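Side-chain contacts in CAG pathogenicity island protein 13 (Helicobacter pylori, PDB 2G3V), which is of unknown function but is encoded as CagS on the cag pathogenicity island, which specifies a type IV secretion system: residues D43-M48 / E98-I103; F52-M55 / G60-D63; I77-V82 / M134-M139; G120-F125 / K154-T159; N164-L169 / E173-Y178. All coordinates share one frame; numbering follows the deposited sequence.

Contact 1: D43-M48 / E98-I103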
# COMPACT_ATOMS: atom_id res chain seq x y z
N ASP A 43 6.25 -8.65 6.19
CA ASP A 43 7.61 -8.27 5.83
C ASP A 43 7.59 -7.39 4.59
O ASP A 43 8.40 -6.47 4.46
CB ASP A 43 8.46 -9.50 5.58
CG ASP A 43 8.62 -10.35 6.81
OD1 ASP A 43 8.41 -9.82 7.92
OD2 ASP A 43 8.97 -11.54 6.67
N GLN A 44 6.65 -7.66 3.69
CA GLN A 44 6.53 -6.88 2.47
C GLN A 44 6.10 -5.44 2.77
O GLN A 44 6.54 -4.49 2.13
CB GLN A 44 5.51 -7.51 1.52
CG GLN A 44 6.11 -8.11 0.26
CD GLN A 44 5.04 -8.59 -0.70
OE1 GLN A 44 4.48 -9.68 -0.54
NE2 GLN A 44 4.73 -7.75 -1.69
N ILE A 45 5.21 -5.28 3.73
CA ILE A 45 4.75 -3.96 4.12
C ILE A 45 5.91 -3.22 4.77
O ILE A 45 6.10 -2.03 4.55
CB ILE A 45 3.54 -4.06 5.11
CG1 ILE A 45 2.35 -4.72 4.40
CG2 ILE A 45 3.17 -2.66 5.64
CD1 ILE A 45 1.13 -4.92 5.28
N LYS A 46 6.70 -3.94 5.56
CA LYS A 46 7.85 -3.36 6.27
C LYS A 46 8.96 -2.95 5.30
O LYS A 46 9.58 -1.91 5.47
CB LYS A 46 8.40 -4.38 7.28
CG LYS A 46 9.64 -3.93 8.00
CD LYS A 46 9.34 -2.79 8.93
CE LYS A 46 10.59 -2.42 9.72
NZ LYS A 46 10.37 -1.32 10.70
N THR A 47 9.22 -3.79 4.31
CA THR A 47 10.24 -3.48 3.32
C THR A 47 9.86 -2.20 2.55
O THR A 47 10.71 -1.36 2.28
CB THR A 47 10.40 -4.66 2.34
OG1 THR A 47 10.62 -5.85 3.11
CG2 THR A 47 11.58 -4.45 1.38
N MSE A 48 8.59 -2.05 2.22
CA MSE A 48 8.15 -0.86 1.49
C MSE A 48 8.22 0.36 2.40
O MSE A 48 8.69 1.45 2.01
CB MSE A 48 6.73 -1.06 0.95
CG MSE A 48 6.60 -2.21 -0.03
SE MSE A 48 4.92 -2.25 -0.94
CE MSE A 48 3.85 -3.18 0.36
N GLU A 98 0.64 3.27 9.71
CA GLU A 98 -0.70 3.09 10.29
C GLU A 98 -1.18 1.66 10.07
O GLU A 98 -1.72 1.03 10.98
CB GLU A 98 -1.69 4.09 9.67
CG GLU A 98 -2.97 4.28 10.47
CD GLU A 98 -2.71 4.92 11.83
OE1 GLU A 98 -2.03 5.98 11.87
OE2 GLU A 98 -3.19 4.37 12.84
N LEU A 99 -1.00 1.14 8.85
CA LEU A 99 -1.41 -0.24 8.52
C LEU A 99 -0.65 -1.22 9.42
O LEU A 99 -1.24 -2.16 9.98
CB LEU A 99 -1.12 -0.55 7.04
CG LEU A 99 -1.15 -2.00 6.53
CD1 LEU A 99 -2.54 -2.60 6.65
CD2 LEU A 99 -0.68 -2.03 5.08
N LEU A 100 0.65 -0.99 9.56
CA LEU A 100 1.49 -1.85 10.39
C LEU A 100 0.95 -1.89 11.82
O LEU A 100 0.90 -2.95 12.44
CB LEU A 100 2.93 -1.32 10.38
CG LEU A 100 4.08 -2.21 9.93
CD1 LEU A 100 3.61 -3.35 9.04
CD2 LEU A 100 5.09 -1.34 9.20
N HIS A 101 0.55 -0.74 12.35
CA HIS A 101 -0.00 -0.71 13.71
C HIS A 101 -1.35 -1.40 13.76
O HIS A 101 -1.66 -2.09 14.73
CB HIS A 101 -0.12 0.72 14.23
CG HIS A 101 1.20 1.34 14.56
ND1 HIS A 101 2.09 0.73 15.42
CD2 HIS A 101 1.80 2.47 14.13
CE1 HIS A 101 3.19 1.47 15.50
NE2 HIS A 101 3.03 2.52 14.72
N ALA A 102 -2.16 -1.19 12.72
CA ALA A 102 -3.47 -1.82 12.62
C ALA A 102 -3.24 -3.32 12.77
O ALA A 102 -3.89 -3.98 13.58
CB ALA A 102 -4.11 -1.52 11.27
N ILE A 103 -2.28 -3.83 12.00
CA ILE A 103 -1.89 -5.23 12.01
C ILE A 103 -1.50 -5.69 13.42
O ILE A 103 -1.93 -6.74 13.88
CB ILE A 103 -0.71 -5.48 11.00
CG1 ILE A 103 -1.22 -5.29 9.56
CG2 ILE A 103 -0.12 -6.90 11.18
CD1 ILE A 103 -0.14 -5.35 8.49
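In I45 the first torsion (chi1 -64°) sets CG2 opposite the backbone N and CG1 beside it, and the extended second torsion carries CD1 outward, so that both branches of the isoleucine reach the helix segment E98-I103. On the other side, L99 has CG opposite its own backbone N (chi1 166°), which brings CD2 across the isoleucine at about a right angle. The L99 CD2 methyl lies 3.4 Å from I45 CD1 and 3.9 Å from I45 CG2, straddling the two arms. I103 meets the same CD1 differently: the two delta methyls come tip to tip, I45 CD1 to I103 CD1 at 3.5 Å. I45 CG2 is met more closely by L100 CD1, at 3.5 Å, the two side chains sliding past each other in opposite directions. The three shortest separations, at 3.4 to 3.5 Å, are tighter than usual methyl contacts, evidence of close packing around one isoleucine. No hydrogen bond crosses, so the interaction is wholly apolar. The facing backbones stay well apart, with I45 CA and L100 CA 7.4 Å from each other and the local axes 10.5 Å apart, running nearly antiparallel at 152°. Helix 35-57 is thereby packed along helix 82-105 through interlocked aliphatic groups, while loop residues close in beside it: F109 and F156 touch L99, L110 touches I103, and L119 lies against M48 of helix 35-57.

Contact 2: F52-M55 / G60-D63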
# COMPACT_ATOMS: atom_id res chain seq x y z
N PHE A 52 10.06 3.71 1.42
CA PHE A 52 9.41 5.00 1.38
C PHE A 52 10.16 6.02 2.27
O PHE A 52 10.51 7.13 1.82
CB PHE A 52 7.94 4.87 1.82
CG PHE A 52 7.11 3.97 0.94
CD1 PHE A 52 7.45 3.76 -0.40
CD2 PHE A 52 5.98 3.32 1.44
CE1 PHE A 52 6.68 2.93 -1.22
CE2 PHE A 52 5.21 2.49 0.65
CZ PHE A 52 5.55 2.29 -0.69
N LYS A 53 10.43 5.64 3.51
CA LYS A 53 11.16 6.54 4.41
C LYS A 53 12.49 6.95 3.78
O LYS A 53 12.87 8.11 3.85
CB LYS A 53 11.42 5.85 5.75
CG LYS A 53 12.43 6.58 6.62
CD LYS A 53 12.50 6.01 8.01
CE LYS A 53 11.17 6.23 8.72
NZ LYS A 53 11.21 5.85 10.17
N GLN A 54 13.18 6.00 3.17
CA GLN A 54 14.47 6.26 2.53
C GLN A 54 14.38 7.22 1.36
O GLN A 54 15.37 7.87 1.00
CB GLN A 54 15.11 4.94 2.08
CG GLN A 54 16.12 4.36 3.06
CD GLN A 54 17.38 5.22 3.19
OE1 GLN A 54 17.40 6.24 3.90
NE2 GLN A 54 18.43 4.82 2.48
N MSE A 55 13.21 7.35 0.75
CA MSE A 55 13.13 8.25 -0.39
C MSE A 55 13.17 9.72 0.06
O MSE A 55 14.01 10.51 -0.42
CB MSE A 55 11.87 7.93 -1.19
CG MSE A 55 11.82 6.50 -1.69
SE MSE A 55 13.27 6.05 -2.89
CE MSE A 55 12.69 7.03 -4.40
N GLY A 60 20.12 11.15 -2.10
CA GLY A 60 20.82 10.32 -3.04
C GLY A 60 19.92 9.16 -3.37
O GLY A 60 19.81 8.75 -4.54
N ALA A 61 19.25 8.63 -2.35
CA ALA A 61 18.35 7.49 -2.54
C ALA A 61 17.23 7.74 -3.53
O ALA A 61 16.97 6.91 -4.40
CB ALA A 61 17.77 7.04 -1.21
N LEU A 62 16.57 8.89 -3.40
CA LEU A 62 15.47 9.22 -4.30
C LEU A 62 15.89 9.42 -5.74
O LEU A 62 15.19 8.98 -6.67
CB LEU A 62 14.76 10.48 -3.82
CG LEU A 62 13.74 11.10 -4.78
CD1 LEU A 62 12.59 10.15 -5.00
CD2 LEU A 62 13.24 12.40 -4.17
N ASP A 63 17.02 10.10 -5.95
CA ASP A 63 17.47 10.34 -7.32
C ASP A 63 17.93 9.03 -7.94
O ASP A 63 17.75 8.79 -9.15
CB ASP A 63 18.62 11.33 -7.36
CG ASP A 63 19.07 11.63 -8.78
OD1 ASP A 63 18.44 12.49 -9.43
OD2 ASP A 63 20.04 10.99 -9.26
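This is a close contact where two consecutive helices join: M55 and Q54 near the C-terminal end of helix 35-57 meet A61 and L62 in the first turn of helix 59-69. The short connection explains the proximity, with M55 CA only 4.7 Å from L62 CA, so backbone atoms take part as well as side chains. The selenomethionine M55 bends at both chi2 (-61°) and chi3 (-72°), which folds its end back across L62 at about a right angle. Its SE is 4.1 Å from A61 O; CE lies beyond, toward L62, but its exact position is uncertain, because its approach to the L62 delta methyl is too short to be trusted. L62 CB also rests 3.5 Å from M55 O. A61 points its methyl at the preceding helix, A61 CB standing 3.4 Å from Q54 O, with the exposed Q54 side chain passing nearby, Q54 NE2 4.4 Å from A61 CB. Within the turn, N58 accepts a hydrogen bond from A61 N through OD1, and L62 turns on to V82 and K86 of helix 82-105. Since no hydrogen bond joins the two segments directly, the direct contact between them is van der Waals in kind, with methyl and methylene groups laid against main-chain carbonyl oxygens.

Contact 3: I77-V82 / M134-M139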
# COMPACT_ATOMS: atom_id res chain seq x y z
N ILE A 77 12.45 14.51 -14.07
CA ILE A 77 12.96 15.58 -13.22
C ILE A 77 12.52 16.95 -13.69
O ILE A 77 12.43 17.88 -12.90
CB ILE A 77 14.51 15.55 -13.09
CG1 ILE A 77 15.15 15.41 -14.47
CG2 ILE A 77 14.92 14.44 -12.15
CD1 ILE A 77 16.68 15.27 -14.44
N LYS A 78 12.22 17.07 -14.98
CA LYS A 78 11.76 18.34 -15.55
C LYS A 78 10.24 18.47 -15.40
O LYS A 78 9.73 19.47 -14.91
CB LYS A 78 12.14 18.42 -17.04
CG LYS A 78 13.65 18.42 -17.30
CD LYS A 78 14.31 19.70 -16.80
CE LYS A 78 15.83 19.60 -16.77
NZ LYS A 78 16.31 18.64 -15.73
N SER A 79 9.53 17.44 -15.84
CA SER A 79 8.08 17.46 -15.76
C SER A 79 7.53 17.36 -14.34
O SER A 79 6.61 18.08 -13.96
CB SER A 79 7.50 16.33 -16.61
OG SER A 79 8.07 16.32 -17.90
N ILE A 80 8.10 16.46 -13.54
CA ILE A 80 7.60 16.27 -12.18
C ILE A 80 8.54 16.78 -11.08
O ILE A 80 8.12 17.53 -10.21
CB ILE A 80 7.25 14.79 -11.96
CG1 ILE A 80 6.37 14.31 -13.12
CG2 ILE A 80 6.48 14.59 -10.66
CD1 ILE A 80 6.17 12.80 -13.20
N GLY A 81 9.80 16.37 -11.10
CA GLY A 81 10.73 16.84 -10.08
C GLY A 81 10.72 16.01 -8.80
O GLY A 81 9.69 15.48 -8.38
N VAL A 82 11.89 15.92 -8.17
CA VAL A 82 12.04 15.15 -6.94
C VAL A 82 11.18 15.69 -5.80
O VAL A 82 10.82 14.95 -4.89
CB VAL A 82 13.50 15.15 -6.48
CG1 VAL A 82 14.36 14.46 -7.50
CG2 VAL A 82 13.98 16.59 -6.25
N MSE A 134 4.87 2.83 -16.45
CA MSE A 134 4.08 4.07 -16.40
C MSE A 134 4.67 5.12 -17.31
O MSE A 134 5.78 4.96 -17.82
CB MSE A 134 4.04 4.65 -14.99
CG MSE A 134 3.05 4.02 -14.04
SE MSE A 134 2.92 5.21 -12.52
CE MSE A 134 1.19 5.95 -12.88
N SER A 135 3.91 6.19 -17.52
CA SER A 135 4.35 7.31 -18.33
C SER A 135 4.48 8.51 -17.39
O SER A 135 4.16 8.41 -16.21
CB SER A 135 3.34 7.62 -19.44
OG SER A 135 2.06 7.90 -18.91
N ILE A 136 4.95 9.64 -17.92
CA ILE A 136 5.11 10.84 -17.11
C ILE A 136 3.76 11.31 -16.59
O ILE A 136 3.56 11.44 -15.38
CB ILE A 136 5.73 11.97 -17.94
CG1 ILE A 136 7.09 11.53 -18.50
CG2 ILE A 136 5.85 13.24 -17.11
CD1 ILE A 136 8.09 11.11 -17.45
N ARG A 137 2.84 11.55 -17.51
CA ARG A 137 1.50 12.02 -17.17
C ARG A 137 0.84 11.12 -16.14
O ARG A 137 0.30 11.58 -15.14
CB ARG A 137 0.64 12.09 -18.42
CG ARG A 137 1.15 13.06 -19.49
CD ARG A 137 1.09 14.51 -19.02
NE ARG A 137 1.97 14.74 -17.89
CZ ARG A 137 2.09 15.91 -17.25
NH1 ARG A 137 1.37 16.96 -17.64
NH2 ARG A 137 2.92 16.02 -16.23
N GLU A 138 0.88 9.82 -16.41
CA GLU A 138 0.31 8.84 -15.49
C GLU A 138 0.85 9.06 -14.08
O GLU A 138 0.10 9.14 -13.11
CB GLU A 138 0.69 7.43 -15.94
CG GLU A 138 -0.28 6.76 -16.88
CD GLU A 138 0.29 5.49 -17.47
OE1 GLU A 138 0.87 4.68 -16.71
OE2 GLU A 138 0.16 5.30 -18.70
N MSE A 139 2.17 9.16 -13.97
CA MSE A 139 2.80 9.35 -12.68
C MSE A 139 2.37 10.65 -12.02
O MSE A 139 2.07 10.68 -10.83
CB MSE A 139 4.33 9.32 -12.83
CG MSE A 139 5.13 9.39 -11.52
SE MSE A 139 4.93 7.85 -10.35
CE MSE A 139 5.97 6.58 -11.36
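S79 and I136 are the closest backbone pair, CA to CA 7.4 Å, where the last turn of helix 73-79 faces the first turn of helix 136-149; just beyond, G81 takes a positive phi of 86° and stands at the N-cap of helix 82-105. In M134-M139 a capping box begins the helix: S135 occupies the N-cap, its OG accepting from E138 N at 3.4 Å while E138 OE1 accepts from S135 N at 3.5 Å. Both bonds are weak, but their pairing fits a capping box; I136 and M139, in the first turn, direct their CB atoms at I77-V82. In I136, chi1 of -58° leaves CG2 opposite the backbone N, and this methyl leans on S79, with I136 CG2 at 3.5 Å from S79 CB. The S79 hydroxyl has its own partner, A75 O, one turn earlier in its helix, so serine offers I136 mainly its methylene. I80, which is buried, reaches further. Its extended arm (chi2 168°) carries CD1 to both I136 and M139. I80 CD1 comes nearest to the carbonyl I136 O, at 3.7 Å, and is 3.9 Å from I136 CG2, the side chains crossing at a slant; it meets the M139 chain at nearly a right angle. F85 of helix 82-105 touches both I80 and M139, and D140 and I143 of helix 136-149 also touch I80. The selenomethionine M139 then bends away toward M70 and F125, so that only its beginning is touched: M139 CG lies 3.9 Å and M139 CB 4.0 Å from I80 CD1.

Contact 4: G120-F125 / K154-T159; sequences GIFLPF and KLFVMT
I121 reaches across to L155 and F156 from a CB directed at the opposing loop, and its atoms divide the work. From CB, the CG2 branch turns back to its own neighbour, lying 3.9 Å above one face of the F122 ring near the rim. The other branch, CG1, runs opposite the carbonyl carbon (chi1 -68°) and continues extended to CD1. That terminal methyl has two partners: it meets L155 tip to tip, I121 CD1 to L155 CD1 at 4.0 Å, and it touches the F156 ring obliquely, I121 CD1 to F156 CZ at 4.1 Å. Both segments are connections between helices, G120-F125 preceding helix 128-133 and K154-T159 preceding helix 160-168, and they touch in the buried interior of this all-helical protein, where side chains bridge backbones whose I121 CA and L155 CA are 10.6 Å apart. F156 has a left-handed backbone conformation (phi 70°), with L155 CB lying 3.9 Å above one face of its ring, offset toward the rim. F122 comes from the opposite direction; F156 CE2 stands at the edge of the F122 ring, near its plane, 3.8 Å from F122 CZ. Round them, T96 and L99 of helix 82-105 and M48 and F52 of helix 35-57 touch F122, and I118 lies on F156. I121 O accepts a hydrogen bond from Y146 OH.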
# COMPACT_ATOMS: atom_id res chain seq x y z
N GLY A 120 -1.93 -3.31 -2.93
CA GLY A 120 -2.13 -2.55 -4.16
C GLY A 120 -2.07 -1.04 -4.01
O GLY A 120 -1.95 -0.30 -4.99
N ILE A 121 -2.16 -0.55 -2.78
CA ILE A 121 -2.09 0.88 -2.56
C ILE A 121 -0.65 1.37 -2.67
O ILE A 121 -0.41 2.49 -3.11
CB ILE A 121 -2.63 1.24 -1.18
CG1 ILE A 121 -4.14 0.98 -1.15
CG2 ILE A 121 -2.31 2.69 -0.83
CD1 ILE A 121 -4.76 1.19 0.20
N PHE A 122 0.29 0.52 -2.30
CA PHE A 122 1.69 0.91 -2.28
C PHE A 122 2.55 0.48 -3.46
O PHE A 122 3.54 1.13 -3.76
CB PHE A 122 2.32 0.42 -0.97
CG PHE A 122 1.47 0.71 0.24
CD1 PHE A 122 1.37 1.99 0.75
CD2 PHE A 122 0.68 -0.30 0.81
CE1 PHE A 122 0.50 2.28 1.81
CE2 PHE A 122 -0.20 -0.02 1.87
CZ PHE A 122 -0.29 1.27 2.36
N LEU A 123 2.17 -0.61 -4.12
CA LEU A 123 2.92 -1.14 -5.26
C LEU A 123 3.30 -0.17 -6.40
O LEU A 123 4.41 -0.23 -6.92
CB LEU A 123 2.18 -2.36 -5.84
CG LEU A 123 2.56 -3.75 -5.30
CD1 LEU A 123 3.14 -3.65 -3.92
CD2 LEU A 123 1.34 -4.67 -5.30
N PRO A 124 2.39 0.73 -6.80
CA PRO A 124 2.64 1.71 -7.89
C PRO A 124 3.82 2.65 -7.64
O PRO A 124 4.33 3.28 -8.56
CB PRO A 124 1.32 2.48 -7.96
CG PRO A 124 0.32 1.47 -7.56
CD PRO A 124 0.98 0.80 -6.37
N PHE A 125 4.23 2.76 -6.38
CA PHE A 125 5.34 3.62 -6.01
C PHE A 125 6.50 2.80 -5.47
O PHE A 125 7.48 3.36 -4.99
CB PHE A 125 4.90 4.62 -4.94
CG PHE A 125 3.93 5.65 -5.43
CD1 PHE A 125 4.33 6.67 -6.29
CD2 PHE A 125 2.59 5.60 -5.03
CE1 PHE A 125 3.42 7.62 -6.77
CE2 PHE A 125 1.66 6.54 -5.50
CZ PHE A 125 2.07 7.55 -6.37
N LYS A 154 -7.93 8.77 6.06
CA LYS A 154 -7.63 8.02 7.28
C LYS A 154 -7.84 6.52 7.07
O LYS A 154 -8.78 5.94 7.62
CB LYS A 154 -8.53 8.48 8.44
CG LYS A 154 -8.59 10.00 8.67
CD LYS A 154 -7.59 10.47 9.72
CE LYS A 154 -6.16 10.41 9.19
NZ LYS A 154 -5.17 10.95 10.17
N LEU A 155 -7.00 5.91 6.25
CA LEU A 155 -7.11 4.47 6.02
C LEU A 155 -6.40 3.73 7.16
O LEU A 155 -5.47 4.27 7.77
CB LEU A 155 -6.45 4.07 4.69
CG LEU A 155 -7.02 4.50 3.33
CD1 LEU A 155 -5.93 4.38 2.27
CD2 LEU A 155 -8.24 3.66 2.96
N PHE A 156 -6.85 2.52 7.47
CA PHE A 156 -6.24 1.69 8.51
C PHE A 156 -6.40 2.13 9.97
O PHE A 156 -5.85 1.51 10.87
CB PHE A 156 -4.75 1.52 8.21
CG PHE A 156 -4.48 1.12 6.79
CD1 PHE A 156 -5.11 0.00 6.23
CD2 PHE A 156 -3.59 1.84 6.01
CE1 PHE A 156 -4.86 -0.38 4.91
CE2 PHE A 156 -3.33 1.47 4.69
CZ PHE A 156 -3.97 0.35 4.14
N VAL A 157 -7.16 3.20 10.19
CA VAL A 157 -7.40 3.69 11.55
C VAL A 157 -8.65 2.99 12.03
O VAL A 157 -9.77 3.41 11.73
CB VAL A 157 -7.63 5.22 11.54
CG1 VAL A 157 -7.88 5.72 12.96
CG2 VAL A 157 -6.43 5.92 10.93
N MSE A 158 -8.48 1.91 12.78
CA MSE A 158 -9.62 1.14 13.27
C MSE A 158 -10.41 1.77 14.41
O MSE A 158 -9.90 2.58 15.17
CB MSE A 158 -9.16 -0.26 13.71
CG MSE A 158 -8.20 -0.94 12.74
SE MSE A 158 -8.76 -0.86 10.91
CE MSE A 158 -10.05 -2.30 10.90
N THR A 159 -11.68 1.37 14.51
CA THR A 159 -12.58 1.84 15.55
C THR A 159 -12.84 0.64 16.45
O THR A 159 -12.56 -0.49 16.07
CB THR A 159 -13.91 2.32 14.97
OG1 THR A 159 -14.64 1.20 14.46
CG2 THR A 159 -13.68 3.33 13.85

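Contact 5: N164-L169 / E173-Y178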
# COMPACT_ATOMS: atom_id res chain seq x y z
N ASN A 164 -13.51 -4.91 17.51
CA ASN A 164 -14.37 -5.95 18.05
C ASN A 164 -14.65 -7.00 16.98
O ASN A 164 -14.45 -8.20 17.19
CB ASN A 164 -15.70 -5.36 18.53
CG ASN A 164 -15.59 -4.67 19.88
OD1 ASN A 164 -14.87 -5.14 20.77
ND2 ASN A 164 -16.31 -3.57 20.05
N PHE A 165 -15.11 -6.54 15.81
CA PHE A 165 -15.43 -7.42 14.69
C PHE A 165 -14.30 -8.40 14.42
O PHE A 165 -14.48 -9.61 14.50
CB PHE A 165 -15.68 -6.61 13.43
CG PHE A 165 -15.87 -7.46 12.21
CD1 PHE A 165 -17.05 -8.19 12.04
CD2 PHE A 165 -14.84 -7.62 11.30
CE1 PHE A 165 -17.20 -9.07 10.98
CE2 PHE A 165 -14.98 -8.50 10.23
CZ PHE A 165 -16.16 -9.23 10.08
N TYR A 166 -13.14 -7.86 14.09
CA TYR A 166 -11.98 -8.69 13.81
C TYR A 166 -11.67 -9.60 14.98
O TYR A 166 -11.22 -10.73 14.80
CB TYR A 166 -10.75 -7.82 13.48
CG TYR A 166 -10.73 -7.34 12.05
CD1 TYR A 166 -10.52 -8.23 11.00
CD2 TYR A 166 -10.98 -6.01 11.74
CE1 TYR A 166 -10.56 -7.81 9.68
CE2 TYR A 166 -11.03 -5.57 10.42
CZ TYR A 166 -10.82 -6.47 9.39
OH TYR A 166 -10.87 -6.03 8.09
N ALA A 167 -11.91 -9.11 16.19
CA ALA A 167 -11.63 -9.91 17.37
C ALA A 167 -12.48 -11.17 17.35
O ALA A 167 -12.02 -12.23 17.75
CB ALA A 167 -11.92 -9.10 18.63
N ASN A 168 -13.70 -11.04 16.86
CA ASN A 168 -14.63 -12.17 16.81
C ASN A 168 -14.52 -13.08 15.59
O ASN A 168 -14.96 -14.23 15.64
CB ASN A 168 -16.08 -11.68 16.94
CG ASN A 168 -16.48 -11.44 18.39
OD1 ASN A 168 -15.83 -10.69 19.12
ND2 ASN A 168 -17.56 -12.10 18.81
N LEU A 169 -13.94 -12.59 14.50
CA LEU A 169 -13.82 -13.40 13.30
C LEU A 169 -13.49 -14.83 13.65
O LEU A 169 -12.63 -15.08 14.49
CB LEU A 169 -12.75 -12.85 12.36
CG LEU A 169 -13.19 -11.64 11.55
CD1 LEU A 169 -12.03 -11.18 10.68
CD2 LEU A 169 -14.39 -12.02 10.70
N GLU A 173 -15.95 -17.99 6.06
CA GLU A 173 -17.32 -17.89 5.61
C GLU A 173 -17.86 -16.52 6.01
O GLU A 173 -18.31 -15.75 5.17
CB GLU A 173 -18.16 -19.00 6.25
CG GLU A 173 -17.52 -20.39 6.26
CD GLU A 173 -17.18 -20.91 4.87
OE1 GLU A 173 -17.74 -20.39 3.88
OE2 GLU A 173 -16.35 -21.85 4.78
N GLN A 174 -17.83 -16.21 7.31
CA GLN A 174 -18.32 -14.92 7.77
C GLN A 174 -17.58 -13.80 7.04
O GLN A 174 -18.20 -12.91 6.45
CB GLN A 174 -18.14 -14.78 9.29
CG GLN A 174 -18.15 -13.32 9.82
CD GLN A 174 -19.43 -12.54 9.48
OE1 GLN A 174 -19.82 -12.41 8.32
NE2 GLN A 174 -20.08 -12.00 10.51
N TYR A 175 -16.26 -13.85 7.07
CA TYR A 175 -15.47 -12.83 6.42
C TYR A 175 -15.89 -12.60 4.98
O TYR A 175 -16.15 -11.47 4.57
CB TYR A 175 -14.00 -13.21 6.46
CG TYR A 175 -13.08 -12.09 6.07
CD1 TYR A 175 -13.01 -10.92 6.84
CD2 TYR A 175 -12.32 -12.16 4.92
CE1 TYR A 175 -12.19 -9.87 6.46
CE2 TYR A 175 -11.50 -11.12 4.52
CZ TYR A 175 -11.44 -9.98 5.29
OH TYR A 175 -10.66 -8.93 4.87
N ASN A 176 -15.97 -13.68 4.21
CA ASN A 176 -16.34 -13.57 2.80
C ASN A 176 -17.68 -12.90 2.57
O ASN A 176 -17.87 -12.26 1.54
CB ASN A 176 -16.34 -14.94 2.12
CG ASN A 176 -14.93 -15.43 1.84
OD1 ASN A 176 -14.06 -14.65 1.48
ND2 ASN A 176 -14.71 -16.74 1.97
N ASP A 177 -18.62 -13.06 3.50
CA ASP A 177 -19.92 -12.42 3.34
C ASP A 177 -19.79 -10.99 3.82
O ASP A 177 -20.42 -10.07 3.28
CB ASP A 177 -21.01 -13.12 4.16
CG ASP A 177 -21.11 -14.59 3.86
OD1 ASP A 177 -20.65 -15.04 2.78
OD2 ASP A 177 -21.69 -15.30 4.71
N TYR A 178 -18.99 -10.81 4.87
CA TYR A 178 -18.77 -9.50 5.45
C TYR A 178 -18.22 -8.56 4.39
O TYR A 178 -18.57 -7.38 4.34
CB TYR A 178 -17.76 -9.61 6.59
CG TYR A 178 -17.52 -8.30 7.28
CD1 TYR A 178 -18.46 -7.78 8.17
CD2 TYR A 178 -16.36 -7.56 7.05
CE1 TYR A 178 -18.24 -6.56 8.82
CE2 TYR A 178 -16.13 -6.35 7.68
CZ TYR A 178 -17.08 -5.85 8.57
OH TYR A 178 -16.85 -4.66 9.25
O HOH W 1 -8.99 -7.24 6.62
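L169 and Y175 have the nearest backbones, CA to CA 7.1 Å, where helix 160-168 ends and helix 172-180 returns; the local axes run at 145° to each other and stay 11.7 Å apart, and L169 is the first residue to leave helical angles. Across this distance F165 and Y178 bridge by a face-to-face stack. Each holds its CG opposite the backbone N (chi1 174° in F165), which sends the rings past each other in opposite directions until they overlap. Their centroids are 3.7 Å apart and their planes 19° from parallel. The overlap is displaced rather than eclipsed: F165 CZ lies over the centre of the Y178 ring, whereas Y178 CE1 falls toward the rim of the F165 ring. The tilt brings F165 CZ unusually close to Y178 CG, at a separation whose exact value is doubtful. At the edge of F165, near its plane, Q174 NE2 approaches to 4.1 Å from F165 CE1. Such an antiparallel pair of helices joined by a short turn forms an alpha-hairpin, here near the C-terminal end of the modelled chain. The buried L169 meets both Q174 and Y175, with L169 CD1 4.0 Å from Y175 CD1 at an oblique angle and its other methyl crossing the Q174 chain. Y166 and Y175 also approach obliquely, and one water links their hydroxyls, 2.7 Å from Y166 OH and 3.0 Å from Y175 OH. F109 packs edge-to-face with Y166, F111 touches L169, and S112 lies against Y175.

Contacts 1 and 4 are buried, their centres about 9 and 5 Å from that of the chain, and both are purely apolar; they adjoin each other. Contacts 2, 3 and 5 are only partly buried, farther out, and bring in backbone oxygens or, in contact 5, a bridging water; the capping box of contact 3 is internal to 134-139. Contacts 1 and 2 share helix 35-57, the second nested along the chain inside the first. Contact 4 also borders contacts 2 and 3, and reaches contact 5 where M158 CE lies 3.5 Å from Y166 CE2. Contact 5, with its stacked rings, lies about 41 Å from contact 3, centre to centre, on the opposite side of the chain's centre.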